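432aa long hypothetical deoxyribodipyrimidine photolyase (Sulfolobus tokodaii, PDB 2E0I) probably uses light energy to split pyrimidine dimers in ultraviolet-damaged DNA, and binds two FAD molecules, one of them a likely light-harvesting cofactor. Local coordinates at residues A[23-28]-A[120-125]; A[54-59]-A[179-184]; A[138-143]-A[240-245]. All coordinates share one frame; numbering follows the deposited sequence.

Contact 1 (A[23-28]-A[120-125]); sequences LSECDR and EFKAYE
Glu25 and Lys122 form a salt bridge across the surface of the N-terminal alpha/beta domain. Glu25 closes helix 17-25. Lys122 lies on strand 120-124, at one edge of the parallel sheet. The backbones stay well apart, with 11.0 Å between Glu25 CA and Lys122 CA, and long side chains from opposite directions span the gap. Lys122 NZ donates to Glu25 OE2 at 2.7 Å. It approaches on the syn side of the carboxylate, 21° out of its plane. The lysine chain bends at chi3 (79°), which carries NZ to the oxygen, while the glutamate is extended beyond CG. OE2 has a second hydrogen-bond partner, the hydroxyl of Tyr94 on strand 92-96. The other oxygen, Glu25 OE1, lies 3.8 Å from Tyr124 OH, too far to count as a hydrogen bond. The Tyr124 ring stacks on Tyr21 of the same helix 17-25. Just past Glu25 the helix ends, and Cys26 makes a disulfide with Cys3 of strand 2-7. With an alanine here in place of Glu25, Lys122 NZ is likely to lose its counter-charge and Tyr94 OH this partner. The Lys122 charge probably also eases the presence of a second carboxylate, since Glu120 OE2 is 5.9 Å from Glu25 OE2. One oxygen, gripped by a charged and a neutral group, thus ties the helix end to two adjacent strands.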
loop_
_atom_site.group_PDB
_atom_site.type_symbol
_atom_site.label_atom_id
_atom_site.label_comp_id
_atom_site.label_asym_id
_atom_site.label_seq_id
_atom_site.Cartn_x
_atom_site.Cartn_y
_atom_site.Cartn_z
ATOM N N LEU A 23 12.366 -17.106 -17.764
ATOM C CA LEU A 23 12.860 -16.865 -19.116
ATOM C C LEU A 23 14.158 -17.593 -19.456
ATOM O O LEU A 23 14.367 -18.016 -20.594
ATOM C CB LEU A 23 13.037 -15.359 -19.339
ATOM C CG LEU A 23 11.731 -14.579 -19.517
ATOM C CD1 LEU A 23 12.001 -13.084 -19.423
ATOM C CD2 LEU A 23 11.091 -14.948 -20.855
ATOM N N SER A 24 15.025 -17.746 -18.469
ATOM C CA SER A 24 16.294 -18.399 -18.706
ATOM C C SER A 24 16.239 -19.913 -18.523
ATOM O O SER A 24 17.050 -20.635 -19.108
ATOM C CB SER A 24 17.361 -17.796 -17.790
ATOM O OG SER A 24 17.096 -18.097 -16.434
ATOM N N GLU A 25 15.287 -20.401 -17.732
ATOM C CA GLU A 25 15.184 -21.838 -17.493
ATOM C C GLU A 25 14.263 -22.608 -18.439
ATOM O O GLU A 25 14.417 -23.814 -18.573
ATOM C CB GLU A 25 14.764 -22.112 -16.043
ATOM C CG GLU A 25 15.779 -21.669 -14.995
ATOM C CD GLU A 25 15.372 -22.052 -13.567
ATOM O OE1 GLU A 25 16.121 -21.726 -12.610
ATOM O OE2 GLU A 25 14.305 -22.686 -13.392
ATOM N N CYS A 26 13.306 -21.942 -19.084
ATOM C CA CYS A 26 12.410 -22.647 -20.009
ATOM C C CYS A 26 12.572 -22.115 -21.425
ATOM O O CYS A 26 13.162 -21.053 -21.637
ATOM C CB CYS A 26 10.930 -22.506 -19.602
ATOM S SG CYS A 26 10.556 -22.535 -17.814
ATOM N N ASP A 27 12.035 -22.852 -22.391
ATOM C CA ASP A 27 12.119 -22.451 -23.786
ATOM C C ASP A 27 11.109 -21.363 -24.095
ATOM O O ASP A 27 11.445 -20.331 -24.681
ATOM C CB ASP A 27 11.874 -23.649 -24.702
ATOM C CG ASP A 27 12.891 -24.756 -24.493
ATOM O OD1 ASP A 27 14.108 -24.461 -24.560
ATOM O OD2 ASP A 27 12.470 -25.915 -24.261
ATOM N N ARG A 28 9.865 -21.607 -23.706
ATOM C CA ARG A 28 8.802 -20.640 -23.930
ATOM C C ARG A 28 8.157 -20.309 -22.575
ATOM O O ARG A 28 8.071 -21.157 -21.684
ATOM C CB ARG A 28 7.764 -21.219 -24.900
ATOM C CG ARG A 28 8.376 -22.051 -26.017
ATOM C CD ARG A 28 7.340 -22.613 -26.989
ATOM N NE ARG A 28 6.852 -21.610 -27.947
ATOM C CZ ARG A 28 6.011 -21.867 -28.956
ATOM N NH1 ARG A 28 5.550 -23.103 -29.157
ATOM N NH2 ARG A 28 5.622 -20.885 -29.771
ATOM N N GLU A 120 6.265 -28.471 -11.901
ATOM C CA GLU A 120 7.214 -27.920 -10.948
ATOM C C GLU A 120 6.756 -26.506 -10.547
ATOM O O GLU A 120 6.429 -25.685 -11.405
ATOM C CB GLU A 120 8.611 -27.880 -11.561
ATOM C CG GLU A 120 9.695 -28.031 -10.520
ATOM C CD GLU A 120 11.094 -27.841 -11.077
ATOM O OE1 GLU A 120 12.058 -27.870 -10.269
ATOM O OE2 GLU A 120 11.231 -27.662 -12.316
ATOM N N PHE A 121 6.710 -26.227 -9.247
ATOM C CA PHE A 121 6.277 -24.913 -8.768
ATOM C C PHE A 121 7.434 -24.171 -8.141
ATOM O O PHE A 121 7.880 -24.510 -7.054
ATOM C CB PHE A 121 5.164 -25.057 -7.734
ATOM C CG PHE A 121 4.624 -23.747 -7.238
ATOM C CD1 PHE A 121 4.073 -22.831 -8.127
ATOM C CD2 PHE A 121 4.634 -23.445 -5.882
ATOM C CE1 PHE A 121 3.537 -21.631 -7.669
ATOM C CE2 PHE A 121 4.103 -22.254 -5.415
ATOM C CZ PHE A 121 3.551 -21.341 -6.308
ATOM N N LYS A 122 7.892 -23.129 -8.820
ATOM C CA LYS A 122 9.034 -22.358 -8.350
ATOM C C LYS A 122 8.680 -20.923 -7.940
ATOM O O LYS A 122 8.218 -20.135 -8.764
ATOM C CB LYS A 122 10.113 -22.373 -9.449
ATOM C CG LYS A 122 10.236 -23.750 -10.123
ATOM C CD LYS A 122 11.424 -23.875 -11.071
ATOM C CE LYS A 122 12.724 -24.113 -10.319
ATOM N NZ LYS A 122 13.877 -24.306 -11.245
ATOM N N ALA A 123 8.892 -20.592 -6.664
ATOM C CA ALA A 123 8.611 -19.245 -6.157
ATOM C C ALA A 123 9.932 -18.571 -5.812
ATOM O O ALA A 123 10.837 -19.223 -5.323
ATOM C CB ALA A 123 7.723 -19.311 -4.938
ATOM N N TYR A 124 10.046 -17.273 -6.082
ATOM C CA TYR A 124 11.281 -16.541 -5.820
ATOM C C TYR A 124 11.023 -15.272 -5.036
ATOM O O TYR A 124 9.906 -14.750 -5.052
ATOM C CB TYR A 124 11.965 -16.164 -7.138
ATOM C CG TYR A 124 12.368 -17.348 -7.977
ATOM C CD1 TYR A 124 13.629 -17.943 -7.838
ATOM C CD2 TYR A 124 11.471 -17.906 -8.889
ATOM C CE1 TYR A 124 13.977 -19.073 -8.592
ATOM C CE2 TYR A 124 11.804 -19.027 -9.644
ATOM C CZ TYR A 124 13.052 -19.607 -9.497
ATOM O OH TYR A 124 13.363 -20.713 -10.262
ATOM N N GLU A 125 12.058 -14.782 -4.352
ATOM C CA GLU A 125 11.960 -13.544 -3.591
ATOM C C GLU A 125 12.192 -12.393 -4.568
ATOM O O GLU A 125 13.132 -12.433 -5.371
ATOM C CB GLU A 125 13.014 -13.505 -2.479
ATOM C CG GLU A 125 12.674 -14.368 -1.274
ATOM C CD GLU A 125 13.693 -14.267 -0.133
ATOM O OE1 GLU A 125 13.922 -13.151 0.393
ATOM O OE2 GLU A 125 14.263 -15.315 0.248
#

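Contact 2 (A[54-59]-A[179-184]); sequences MINSLL and KIESPL. With FAD (flavin-adenine dinucleotide), chain F.
Glu181 accepts a hydrogen bond from Asn56, joining the long interdomain linker to helix 48-66 of the alpha/beta domain. The linker, with no regular helix or strand here, runs between helices 140-147 and 189-196. Along it, Lys179 and Ile180 rest their side chains on Glu48, near the start of helix 48-66, and the Ile180 carbonyl oxygen takes a hydrogen bond from Ser52 OG. Glu181 then makes the direct contact. Asn56 ND2 donates to Glu181 OE1 at 2.8 Å, with an N-H...O angle of 157°. The oxygen lies close to the amide plane of Asn56, but the donor comes from above the carboxylate, 61° out of its plane. Asn56 CG is anti to its own carbonyl carbon (chi1 -77°), which turns the amide out toward the linker. Lys178 NZ bonds to Asn56 OD1, so both ends of the amide are engaged; its ion pair with Glu181 OE2 is long and weak. Another face of the same helix meets the FAD of chain F: Met54 SD lies over the flavin ring system, 3.7 Å from FAD C9A. Helix 48-66 therefore links the linker to the likely antenna pocket. Next on the linker, Ser182 OG bonds to the carbonyl of Thr304. The same Ser182 OG accepts from Leu184 N at 3.1 Å, closing an ST turn.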
loop_
_atom_site.group_PDB
_atom_site.type_symbol
_atom_site.label_atom_id
_atom_site.label_comp_id
_atom_site.label_asym_id
_atom_site.label_seq_id
_atom_site.Cartn_x
_atom_site.Cartn_y
_atom_site.Cartn_z
ATOM N N MET A 54 -4.102 -0.845 -10.870
ATOM C CA MET A 54 -3.609 -2.166 -11.231
ATOM C C MET A 54 -4.029 -2.515 -12.675
ATOM O O MET A 54 -3.207 -2.946 -13.488
ATOM C CB MET A 54 -4.161 -3.183 -10.245
ATOM C CG MET A 54 -3.711 -4.588 -10.481
ATOM S SD MET A 54 -4.552 -5.664 -9.318
ATOM C CE MET A 54 -6.078 -5.967 -10.214
ATOM N N ILE A 55 -5.308 -2.331 -12.992
ATOM C CA ILE A 55 -5.801 -2.601 -14.337
ATOM C C ILE A 55 -5.008 -1.754 -15.364
ATOM O O ILE A 55 -4.548 -2.259 -16.390
ATOM C CB ILE A 55 -7.302 -2.238 -14.466
ATOM C CG1 ILE A 55 -8.113 -2.853 -13.319
ATOM C CG2 ILE A 55 -7.837 -2.731 -15.802
ATOM C CD1 ILE A 55 -8.269 -4.342 -13.414
ATOM N N ASN A 56 -4.860 -0.461 -15.103
ATOM C CA ASN A 56 -4.099 0.370 -16.027
ATOM C C ASN A 56 -2.669 -0.161 -16.176
ATOM O O ASN A 56 -2.131 -0.228 -17.284
ATOM C CB ASN A 56 -4.063 1.822 -15.556
ATOM C CG ASN A 56 -5.355 2.552 -15.835
ATOM O OD1 ASN A 56 -6.017 2.294 -16.843
ATOM N ND2 ASN A 56 -5.718 3.485 -14.954
ATOM N N SER A 57 -2.056 -0.541 -15.059
ATOM C CA SER A 57 -0.708 -1.072 -15.106
ATOM C C SER A 57 -0.704 -2.385 -15.871
ATOM O O SER A 57 0.254 -2.690 -16.573
ATOM C CB SER A 57 -0.180 -1.275 -13.696
ATOM O OG SER A 57 -0.182 -0.040 -12.995
ATOM N N LEU A 58 -1.775 -3.163 -15.735
ATOM C CA LEU A 58 -1.897 -4.427 -16.456
ATOM C C LEU A 58 -2.065 -4.158 -17.956
ATOM O O LEU A 58 -1.575 -4.932 -18.787
ATOM C CB LEU A 58 -3.085 -5.246 -15.930
ATOM C CG LEU A 58 -2.843 -5.987 -14.611
ATOM C CD1 LEU A 58 -4.132 -6.601 -14.093
ATOM C CD2 LEU A 58 -1.788 -7.066 -14.836
ATOM N N LEU A 59 -2.753 -3.068 -18.302
ATOM C CA LEU A 59 -2.931 -2.713 -19.710
ATOM C C LEU A 59 -1.576 -2.347 -20.305
ATOM O O LEU A 59 -1.240 -2.791 -21.407
ATOM C CB LEU A 59 -3.894 -1.530 -19.876
ATOM C CG LEU A 59 -5.362 -1.821 -19.551
ATOM C CD1 LEU A 59 -6.165 -0.544 -19.608
ATOM C CD2 LEU A 59 -5.916 -2.853 -20.511
ATOM N N LYS A 179 -13.629 0.789 -12.405
ATOM C CA LYS A 179 -14.836 1.596 -12.239
ATOM C C LYS A 179 -14.627 3.084 -11.994
ATOM O O LYS A 179 -15.432 3.903 -12.428
ATOM C CB LYS A 179 -15.680 1.032 -11.093
ATOM C CG LYS A 179 -16.093 -0.424 -11.268
ATOM C CD LYS A 179 -16.887 -0.890 -10.061
ATOM C CE LYS A 179 -17.089 -2.397 -10.042
ATOM N NZ LYS A 179 -17.754 -2.836 -8.774
ATOM N N ILE A 180 -13.565 3.437 -11.287
ATOM C CA ILE A 180 -13.300 4.831 -10.987
ATOM C C ILE A 180 -11.813 5.018 -10.794
ATOM O O ILE A 180 -11.227 4.434 -9.889
ATOM C CB ILE A 180 -14.042 5.250 -9.714
ATOM C CG1 ILE A 180 -13.546 6.616 -9.250
ATOM C CG2 ILE A 180 -13.848 4.203 -8.634
ATOM C CD1 ILE A 180 -14.172 7.072 -7.937
ATOM N N GLU A 181 -11.211 5.839 -11.648
ATOM C CA GLU A 181 -9.770 6.097 -11.614
ATOM C C GLU A 181 -9.358 7.313 -10.784
ATOM O O GLU A 181 -10.091 8.292 -10.692
ATOM C CB GLU A 181 -9.247 6.277 -13.046
ATOM C CG GLU A 181 -9.502 5.080 -13.964
ATOM C CD GLU A 181 -8.814 5.209 -15.321
ATOM O OE1 GLU A 181 -7.596 5.518 -15.354
ATOM O OE2 GLU A 181 -9.486 4.990 -16.356
ATOM N N SER A 182 -8.182 7.248 -10.174
ATOM C CA SER A 182 -7.682 8.373 -9.397
ATOM C C SER A 182 -7.257 9.461 -10.369
ATOM O O SER A 182 -6.535 9.204 -11.335
ATOM C CB SER A 182 -6.460 7.978 -8.565
ATOM O OG SER A 182 -5.834 9.126 -8.007
ATOM N N PRO A 183 -7.698 10.700 -10.128
ATOM C CA PRO A 183 -7.312 11.781 -11.033
ATOM C C PRO A 183 -5.827 12.079 -10.880
ATOM O O PRO A 183 -5.239 12.811 -11.675
ATOM C CB PRO A 183 -8.167 12.945 -10.550
ATOM C CG PRO A 183 -8.237 12.705 -9.071
ATOM C CD PRO A 183 -8.511 11.215 -9.009
ATOM N N LEU A 184 -5.223 11.485 -9.862
ATOM C CA LEU A 184 -3.829 11.737 -9.548
ATOM C C LEU A 184 -2.791 10.729 -10.066
ATOM O O LEU A 184 -1.588 11.000 -10.031
ATOM C CB LEU A 184 -3.733 11.890 -8.032
ATOM C CG LEU A 184 -2.417 12.276 -7.397
ATOM C CD1 LEU A 184 -1.858 13.501 -8.104
ATOM C CD2 LEU A 184 -2.647 12.528 -5.908
HETATM P PA FAD F . -5.382 -8.426 -1.237
HETATM O O1A FAD F . -5.080 -7.322 -0.298
HETATM O O2A FAD F . -6.241 -8.306 -2.434
HETATM O O5B FAD F . -6.439 -9.185 -0.288
HETATM C C5B FAD F . -6.859 -10.520 -0.591
HETATM C C4B FAD F . -7.760 -11.094 0.506
HETATM O O4B FAD F . -7.274 -10.623 1.778
HETATM C C3B FAD F . -9.193 -10.573 0.389
HETATM O O3B FAD F . -10.087 -11.479 1.042
HETATM C C2B FAD F . -9.093 -9.265 1.174
HETATM O O2B FAD F . -10.392 -8.890 1.638
HETATM C C1B FAD F . -8.261 -9.754 2.360
HETATM N N9A FAD F . -7.631 -8.628 3.094
HETATM C C8A FAD F . -6.893 -7.659 2.555
HETATM N N7A FAD F . -6.448 -6.842 3.506
HETATM C C5A FAD F . -6.906 -7.293 4.668
HETATM C C6A FAD F . -6.761 -6.889 5.990
HETATM N N6A FAD F . -6.066 -5.795 6.287
HETATM N N1A FAD F . -7.353 -7.600 6.961
HETATM C C2A FAD F . -8.076 -8.671 6.676
HETATM N N3A FAD F . -8.236 -9.080 5.429
HETATM C C4A FAD F . -7.666 -8.425 4.408
HETATM N N1 FAD F . -3.568 -9.970 -7.732
HETATM C C2 FAD F . -3.956 -11.014 -8.580
HETATM O O2 FAD F . -3.144 -11.880 -8.902
HETATM N N3 FAD F . -5.284 -11.093 -9.015
HETATM C C4 FAD F . -6.221 -10.138 -8.596
HETATM O O4 FAD F . -7.385 -10.209 -8.988
HETATM C C4X FAD F . -5.835 -9.113 -7.738
HETATM N N5 FAD F . -6.782 -8.195 -7.262
HETATM C C5X FAD F . -6.399 -7.176 -6.381
HETATM C C6 FAD F . -7.363 -6.328 -5.844
HETATM C C7 FAD F . -7.010 -5.371 -4.895
HETATM C C7M FAD F . -8.090 -4.454 -4.317
HETATM C C8 FAD F . -5.683 -5.265 -4.488
HETATM C C8M FAD F . -5.261 -4.226 -3.447
HETATM C C9 FAD F . -4.718 -6.110 -5.032
HETATM C C9A FAD F . -5.069 -7.067 -5.979
HETATM N N10 FAD F . -4.114 -7.960 -6.492
HETATM C C10 FAD F . -4.512 -9.025 -7.312
HETATM C "C1'" FAD F . -2.688 -7.844 -6.107
HETATM C "C2'" FAD F . -2.378 -8.500 -4.762
HETATM O "O2'" FAD F . -1.739 -7.549 -3.904
HETATM C "C3'" FAD F . -1.485 -9.729 -4.956
HETATM O "O3'" FAD F . -2.189 -10.716 -5.717
HETATM C "C4'" FAD F . -1.075 -10.323 -3.606
HETATM O "O4'" FAD F . -0.075 -11.324 -3.821
HETATM C "C5'" FAD F . -2.278 -10.945 -2.893
HETATM O "O5'" FAD F . -2.171 -10.818 -1.473
HETATM P P FAD F . -2.834 -9.553 -0.729
HETATM O O1P FAD F . -2.770 -9.825 0.725
HETATM O O2P FAD F . -2.235 -8.300 -1.240
HETATM O O3P FAD F . -4.367 -9.678 -1.202
#

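Contact 3 (A[138-143]-A[240-245]); sequences RNFTSF and FVRELY. With FAD (flavin-adenine dinucleotide), chain E.
The Phe140 ring meets helix 238-256 with its outer edge. Arg242 CG lies in the ring plane at that edge, 3.9 Å from Phe140 CE2. Farther round, also near the plane, is the carbonyl oxygen of Tyr245, with Tyr245 O 3.7 Å from Phe140 CE1. The Arg242 carbonyl comes in obliquely, with Arg242 O 3.4 Å from Phe140 CZ. Trp246 stacks on the same phenylalanine ring. The guanidinium of Arg242 stands at 74° to that ring and has Phe140 CE2 near its own plane, at an edge, so this is no cation-pi stack. The Phe143 ring also turns an edge to the Tyr245 carbonyl, with Phe143 CE2 3.9 Å from Tyr245 O. Phe140 CG is anti to the backbone N (chi1 178°), which carries the ring over to helix 238-256. Its end packs on Tyr245 CB, 4.0 Å from Phe140 CE1.

The contact is buried and mainly apolar. Its charged end is Arg242, whose NH2 forms a salt bridge with Glu239, three residues earlier on the same helix.

The side chains of Glu243 and Leu244 leave on the side away from segment 138-143 and touch the FAD of chain E. Glu243 CB is 3.3 Å from FAD O4B, and Leu244 CD1 is 3.8 Å from FAD O2B. One side of helix 238-256 thus lines the adenosine half of the FAD while another takes the phenylalanines. The contact joins helix 140-147, which follows the alpha/beta sheet in the chain, to helix 238-256 of the FAD-binding region. Helix 140-147 continues this interface with Tyr144 and Val147, while helix 227-233 packs against Val241 and Leu244.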
loop_
_atom_site.group_PDB
_atom_site.type_symbol
_atom_site.label_atom_id
_atom_site.label_comp_id
_atom_site.label_asym_id
_atom_site.label_seq_id
_atom_site.Cartn_x
_atom_site.Cartn_y
_atom_site.Cartn_z
ATOM N N ARG A 138 13.494 -5.872 16.887
ATOM C CA ARG A 138 12.408 -5.285 17.672
ATOM C C ARG A 138 11.821 -4.046 17.008
ATOM O O ARG A 138 10.614 -3.956 16.789
ATOM C CB ARG A 138 12.897 -4.923 19.092
ATOM C CG ARG A 138 14.019 -3.869 19.146
ATOM C CD ARG A 138 14.437 -3.504 20.591
ATOM N NE ARG A 138 15.582 -2.579 20.639
ATOM C CZ ARG A 138 16.831 -2.874 20.257
ATOM N NH1 ARG A 138 17.784 -1.953 20.339
ATOM N NH2 ARG A 138 17.139 -4.087 19.799
ATOM N N ASN A 139 12.695 -3.097 16.688
ATOM C CA ASN A 139 12.290 -1.845 16.069
ATOM C C ASN A 139 12.986 -1.613 14.729
ATOM O O ASN A 139 13.884 -2.363 14.328
ATOM C CB ASN A 139 12.599 -0.685 17.009
ATOM C CG ASN A 139 14.082 -0.560 17.314
ATOM O OD1 ASN A 139 14.524 0.449 17.850
ATOM N ND2 ASN A 139 14.852 -1.586 16.979
ATOM N N PHE A 140 12.575 -0.551 14.050
ATOM C CA PHE A 140 13.130 -0.222 12.754
ATOM C C PHE A 140 14.603 0.177 12.738
ATOM O O PHE A 140 15.370 -0.305 11.895
ATOM C CB PHE A 140 12.323 0.903 12.111
ATOM C CG PHE A 140 12.858 1.336 10.774
ATOM C CD1 PHE A 140 12.726 0.515 9.657
ATOM C CD2 PHE A 140 13.549 2.533 10.642
ATOM C CE1 PHE A 140 13.281 0.881 8.438
ATOM C CE2 PHE A 140 14.107 2.905 9.428
ATOM C CZ PHE A 140 13.975 2.081 8.325
ATOM N N THR A 141 14.995 1.061 13.653
ATOM C CA THR A 141 16.372 1.549 13.674
ATOM C C THR A 141 17.370 0.414 13.822
ATOM O O THR A 141 18.419 0.417 13.188
ATOM C CB THR A 141 16.593 2.606 14.793
ATOM O OG1 THR A 141 16.845 1.942 16.028
ATOM C CG2 THR A 141 15.357 3.499 14.954
ATOM N N SER A 142 17.033 -0.563 14.649
ATOM C CA SER A 142 17.905 -1.712 14.854
ATOM C C SER A 142 18.030 -2.465 13.521
ATOM O O SER A 142 19.129 -2.806 13.081
ATOM C CB SER A 142 17.304 -2.622 15.935
ATOM O OG SER A 142 18.039 -3.825 16.087
ATOM N N PHE A 143 16.878 -2.699 12.891
ATOM C CA PHE A 143 16.762 -3.397 11.607
ATOM C C PHE A 143 17.561 -2.746 10.482
ATOM O O PHE A 143 18.340 -3.405 9.791
ATOM C CB PHE A 143 15.282 -3.459 11.203
ATOM C CG PHE A 143 15.049 -3.971 9.814
ATOM C CD1 PHE A 143 15.301 -5.301 9.496
ATOM C CD2 PHE A 143 14.593 -3.115 8.816
ATOM C CE1 PHE A 143 15.104 -5.773 8.200
ATOM C CE2 PHE A 143 14.393 -3.572 7.516
ATOM C CZ PHE A 143 14.648 -4.902 7.205
ATOM N N PHE A 240 15.495 9.138 1.555
ATOM C CA PHE A 240 14.599 8.351 0.727
ATOM C C PHE A 240 14.887 6.862 0.849
ATOM O O PHE A 240 13.962 6.045 0.937
ATOM C CB PHE A 240 14.730 8.777 -0.730
ATOM C CG PHE A 240 13.887 7.975 -1.673
ATOM C CD1 PHE A 240 12.549 8.293 -1.869
ATOM C CD2 PHE A 240 14.431 6.885 -2.356
ATOM C CE1 PHE A 240 11.766 7.545 -2.725
ATOM C CE2 PHE A 240 13.656 6.123 -3.220
ATOM C CZ PHE A 240 12.319 6.454 -3.405
ATOM N N VAL A 241 16.168 6.505 0.847
ATOM C CA VAL A 241 16.544 5.102 0.967
ATOM C C VAL A 241 16.140 4.515 2.330
ATOM O O VAL A 241 15.712 3.362 2.409
ATOM C CB VAL A 241 18.060 4.902 0.749
ATOM C CG1 VAL A 241 18.429 3.448 0.941
ATOM C CG2 VAL A 241 18.430 5.324 -0.649
ATOM N N ARG A 242 16.256 5.297 3.399
ATOM C CA ARG A 242 15.882 4.777 4.705
ATOM C C ARG A 242 14.380 4.543 4.723
ATOM O O ARG A 242 13.905 3.552 5.282
ATOM C CB ARG A 242 16.263 5.748 5.825
ATOM C CG ARG A 242 16.399 5.082 7.200
ATOM C CD ARG A 242 16.556 6.108 8.314
ATOM N NE ARG A 242 15.396 6.980 8.349
ATOM C CZ ARG A 242 15.355 8.259 7.980
ATOM N NH1 ARG A 242 14.199 8.911 8.058
ATOM N NH2 ARG A 242 16.443 8.899 7.567
ATOM N N GLU A 243 13.624 5.445 4.111
ATOM C CA GLU A 243 12.187 5.269 4.107
ATOM C C GLU A 243 11.767 4.107 3.221
ATOM O O GLU A 243 10.753 3.466 3.455
ATOM C CB GLU A 243 11.491 6.581 3.722
ATOM C CG GLU A 243 11.147 7.402 4.978
ATOM C CD GLU A 243 10.610 8.795 4.696
ATOM O OE1 GLU A 243 9.703 8.934 3.833
ATOM O OE2 GLU A 243 11.093 9.749 5.360
ATOM N N LEU A 244 12.572 3.810 2.219
ATOM C CA LEU A 244 12.271 2.698 1.335
ATOM C C LEU A 244 12.340 1.421 2.162
ATOM O O LEU A 244 11.581 0.475 1.949
ATOM C CB LEU A 244 13.302 2.641 0.214
ATOM C CG LEU A 244 12.824 2.179 -1.155
ATOM C CD1 LEU A 244 11.621 3.005 -1.602
ATOM C CD2 LEU A 244 13.961 2.349 -2.137
ATOM N N TYR A 245 13.264 1.403 3.118
ATOM C CA TYR A 245 13.461 0.248 3.985
ATOM C C TYR A 245 12.292 0.042 4.941
ATOM O O TYR A 245 12.159 -1.027 5.532
ATOM C CB TYR A 245 14.785 0.385 4.758
ATOM C CG TYR A 245 15.985 -0.190 4.023
ATOM C CD1 TYR A 245 16.166 -1.567 3.924
ATOM C CD2 TYR A 245 16.925 0.644 3.400
ATOM C CE1 TYR A 245 17.242 -2.110 3.224
ATOM C CE2 TYR A 245 18.014 0.118 2.692
ATOM C CZ TYR A 245 18.166 -1.268 2.604
ATOM O OH TYR A 245 19.215 -1.826 1.878
HETATM P PA FAD E . 7.164 9.819 -0.021
HETATM O O1A FAD E . 7.449 10.542 -1.281
HETATM O O2A FAD E . 7.648 10.219 1.317
HETATM O O5B FAD E . 8.201 8.621 -0.307
HETATM C C5B FAD E . 8.786 7.861 0.753
HETATM C C4B FAD E . 8.781 6.374 0.393
HETATM O O4B FAD E . 9.349 5.577 1.446
HETATM C C3B FAD E . 7.340 5.899 0.199
HETATM O O3B FAD E . 7.023 5.955 -1.194
HETATM C C2B FAD E . 7.469 4.433 0.608
HETATM O O2B FAD E . 8.127 3.699 -0.427
HETATM C C1B FAD E . 8.389 4.573 1.821
HETATM N N9A FAD E . 7.652 5.026 3.025
HETATM C C8A FAD E . 7.552 6.273 3.481
HETATM N N7A FAD E . 6.890 6.274 4.637
HETATM C C5A FAD E . 6.562 5.017 4.920
HETATM C C6A FAD E . 5.880 4.391 5.959
HETATM N N6A FAD E . 5.411 5.091 6.986
HETATM N N1A FAD E . 5.708 3.062 5.917
HETATM C C2A FAD E . 6.173 2.334 4.916
HETATM N N3A FAD E . 6.830 2.895 3.915
HETATM C C4A FAD E . 7.039 4.220 3.888
HETATM N N1 FAD E . 2.074 3.071 2.330
HETATM C C2 FAD E . 1.671 2.152 1.353
HETATM O O2 FAD E . 2.352 1.968 0.346
HETATM N N3 FAD E . 0.454 1.473 1.493
HETATM C C4 FAD E . -0.353 1.728 2.608
HETATM O O4 FAD E . -1.394 1.091 2.761
HETATM C C4X FAD E . 0.045 2.654 3.566
HETATM N N5 FAD E . -0.814 2.961 4.628
HETATM C C5X FAD E . -0.419 3.876 5.613
HETATM C C6 FAD E . -1.284 4.152 6.667
HETATM C C7 FAD E . -0.891 5.031 7.671
HETATM C C7M FAD E . -1.849 5.292 8.835
HETATM C C8 FAD E . 0.363 5.638 7.612
HETATM C C8M FAD E . 0.835 6.588 8.715
HETATM C C9 FAD E . 1.220 5.356 6.552
HETATM C C9A FAD E . 0.841 4.469 5.546
HETATM N N10 FAD E . 1.706 4.160 4.480
HETATM C C10 FAD E . 1.259 3.327 3.441
HETATM C "C1'" FAD E . 3.071 4.741 4.430
HETATM C "C2'" FAD E . 3.262 6.074 3.700
HETATM O "O2'" FAD E . 2.352 7.055 4.203
HETATM C "C3'" FAD E . 3.106 5.940 2.183
HETATM O "O3'" FAD E . 3.987 4.919 1.706
HETATM C "C4'" FAD E . 3.452 7.249 1.470
HETATM O "O4'" FAD E . 2.625 8.310 1.958
HETATM C "C5'" FAD E . 3.264 7.118 -0.042
HETATM O "O5'" FAD E . 3.489 8.369 -0.702
HETATM P P FAD E . 4.916 8.736 -1.351
HETATM O O1P FAD E . 5.336 7.600 -2.203
HETATM O O2P FAD E . 4.779 10.069 -1.980
HETATM O O3P FAD E . 5.896 8.822 -0.072
#

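In the fold
Contact 1 closes before contact 3 opens along the chain, while contact 2 crosses both. The centres lie about 29 Å (1 to 2), 32 Å (1 to 3) and 30 Å (2 to 3) apart, and none touch. Contact 1 sits on the parallel sheet, on edge strand 120-124. The chain runs from that strand to helix 140-147 of contact 3, then through the linker that holds the 179-184 side of contact 2. Contacts 2 and 3 lie on opposite sides of the chain's centre. Each includes residues of one FAD pocket: Met54 for chain F, Glu243 and Leu244 for chain E. Together they join the alpha/beta domain, the linker and the helical FAD-binding region.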